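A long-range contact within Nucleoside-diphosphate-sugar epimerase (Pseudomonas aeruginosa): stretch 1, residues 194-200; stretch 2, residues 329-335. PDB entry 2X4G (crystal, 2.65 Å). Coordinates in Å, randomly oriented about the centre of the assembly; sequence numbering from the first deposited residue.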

# COMPACT_ATOMS: atom_id res chain seq x y z
N THR A 194 10.71 13.42 9.25
CA THR A 194 12.01 12.86 8.87
C THR A 194 12.64 12.08 10.02
O THR A 194 13.23 11.03 9.81
CB THR A 194 12.96 13.96 8.47
OG1 THR A 194 12.93 14.97 9.48
CG2 THR A 194 12.52 14.57 7.15
N GLY A 195 12.48 12.58 11.25
CA GLY A 195 13.00 11.89 12.41
C GLY A 195 12.26 10.64 12.88
O GLY A 195 12.47 10.20 14.02
N ARG A 196 11.39 10.06 12.04
CA ARG A 196 10.80 8.75 12.39
C ARG A 196 11.87 7.66 12.39
O ARG A 196 11.68 6.62 13.02
CB ARG A 196 9.60 8.36 11.47
CG ARG A 196 8.22 8.66 12.13
CD ARG A 196 6.95 8.37 11.25
NE ARG A 196 6.62 9.49 10.34
CZ ARG A 196 5.63 9.49 9.43
NH1 ARG A 196 4.84 8.43 9.28
NH2 ARG A 196 5.44 10.56 8.66
N VAL A 197 13.00 7.89 11.71
CA VAL A 197 14.12 6.96 11.73
C VAL A 197 14.58 6.80 13.15
O VAL A 197 14.84 5.69 13.60
CB VAL A 197 15.39 7.43 10.99
CG1 VAL A 197 16.22 6.21 10.59
CG2 VAL A 197 15.07 8.23 9.78
N ILE A 198 14.70 7.93 13.84
CA ILE A 198 15.24 7.97 15.18
C ILE A 198 14.29 7.29 16.12
O ILE A 198 14.71 6.46 16.90
CB ILE A 198 15.51 9.41 15.65
CG1 ILE A 198 16.73 9.97 14.91
CG2 ILE A 198 15.71 9.44 17.13
CD1 ILE A 198 16.78 11.47 14.87
N THR A 199 13.01 7.60 16.03
CA THR A 199 12.04 6.98 16.92
C THR A 199 11.76 5.51 16.57
O THR A 199 11.58 4.69 17.46
CB THR A 199 10.73 7.79 17.03
OG1 THR A 199 10.05 7.82 15.77
CG2 THR A 199 11.04 9.22 17.47
N ALA A 200 11.77 5.16 15.28
CA ALA A 200 11.55 3.76 14.90
C ALA A 200 12.64 2.90 15.53
O ALA A 200 12.35 1.93 16.26
CB ALA A 200 11.54 3.60 13.40
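Stretch 2 (329-335) RAIDWFR

How does stretch 2 lie on stretch 1? Residues 329-335 are helical throughout, part of a longer helix, and they cross the helix that starts at Arg196, just after the N-cap residue Gly195. The two N-to-C directions differ by 66° (signed crossing angle -66°), and the axes approach to 10.3 Å. No hydrogen bond joins the stretches, so the contact rests on packing.

Where does the first turn of stretch 2 touch? Arg329 makes no contact, but Ala330 points toward stretch 1, and its CB lies 3.7 Å from Ile198 CD1. Ile331 follows, its CA-to-CB bond sideways, with CG1 3.9 Å from Ile198 CG2. Ile198, with chi1 m and chi2 t, thus reaches both neighbours.

What happens further along? Asp332 and Trp333 stay out of reach; Phe334, one turn after Ala330, points toward stretch 1 again with chi1 m. Its ring receives Thr199 CG2 over one face, 3.9 Å from the ring centroid in a CH-pi contact, while Ile198 CG2 lies at the edge, 3.7 Å from Phe334 CD2.

Why does Gly195 suit this place? Its O is 3.6 Å from Phe334 CE2, and an ideal CB on Gly195 would lie 2.8 Å from Phe334 CZ, a clash. Arg335 then ends the stretch without contact.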

# COMPACT_ATOMS: atom_id res chain seq x y z
N ARG A 329 20.51 15.93 19.66
CA ARG A 329 19.63 17.02 20.02
C ARG A 329 18.21 16.60 19.66
O ARG A 329 17.26 16.88 20.39
CB ARG A 329 20.03 18.27 19.26
CG ARG A 329 19.68 19.58 19.94
CD ARG A 329 19.96 20.75 19.02
NE ARG A 329 21.38 20.78 18.67
CZ ARG A 329 21.88 20.82 17.42
NH1 ARG A 329 21.10 20.90 16.34
NH2 ARG A 329 23.19 20.82 17.27
N ALA A 330 18.10 15.92 18.53
CA ALA A 330 16.87 15.29 18.11
C ALA A 330 16.45 14.26 19.15
O ALA A 330 15.34 14.29 19.67
CB ALA A 330 17.03 14.64 16.75
N ILE A 331 17.36 13.34 19.45
CA ILE A 331 17.09 12.33 20.45
C ILE A 331 16.54 12.94 21.72
O ILE A 331 15.56 12.47 22.23
CB ILE A 331 18.33 11.46 20.75
CG1 ILE A 331 18.54 10.47 19.62
CG2 ILE A 331 18.14 10.69 22.06
CD1 ILE A 331 19.86 9.72 19.70
N ASP A 332 17.15 14.00 22.23
CA ASP A 332 16.70 14.61 23.48
C ASP A 332 15.32 15.26 23.38
O ASP A 332 14.49 15.15 24.30
CB ASP A 332 17.71 15.66 23.96
CG ASP A 332 18.97 15.03 24.51
OD1 ASP A 332 18.96 13.83 24.86
OD2 ASP A 332 19.99 15.75 24.58
N TRP A 333 15.08 15.96 22.27
CA TRP A 333 13.78 16.54 22.04
C TRP A 333 12.71 15.43 22.06
O TRP A 333 11.68 15.56 22.73
CB TRP A 333 13.76 17.33 20.73
CG TRP A 333 12.58 18.18 20.66
CD1 TRP A 333 12.43 19.43 21.20
CD2 TRP A 333 11.34 17.86 20.06
NE1 TRP A 333 11.16 19.92 20.95
CE2 TRP A 333 10.47 18.96 20.25
CE3 TRP A 333 10.87 16.74 19.37
CZ2 TRP A 333 9.15 18.97 19.78
CZ3 TRP A 333 9.55 16.75 18.90
CH2 TRP A 333 8.71 17.86 19.12
N PHE A 334 12.96 14.33 21.35
CA PHE A 334 11.97 13.26 21.28
C PHE A 334 11.69 12.68 22.66
O PHE A 334 10.55 12.38 22.99
CB PHE A 334 12.41 12.14 20.33
CG PHE A 334 12.34 12.52 18.88
CD1 PHE A 334 11.25 13.23 18.37
CD2 PHE A 334 13.34 12.16 18.02
CE1 PHE A 334 11.18 13.58 17.06
CE2 PHE A 334 13.27 12.51 16.68
CZ PHE A 334 12.19 13.22 16.20
N ARG A 335 12.74 12.55 23.46
CA ARG A 335 12.63 11.98 24.77
C ARG A 335 11.85 12.89 25.73
O ARG A 335 10.96 12.41 26.43
CB ARG A 335 14.03 11.69 25.33
CG ARG A 335 14.02 10.71 26.51
CD ARG A 335 15.43 10.40 27.00
NE ARG A 335 16.06 9.29 26.26
CZ ARG A 335 17.25 9.35 25.66
NH1 ARG A 335 17.99 10.46 25.68
NH2 ARG A 335 17.71 8.27 25.04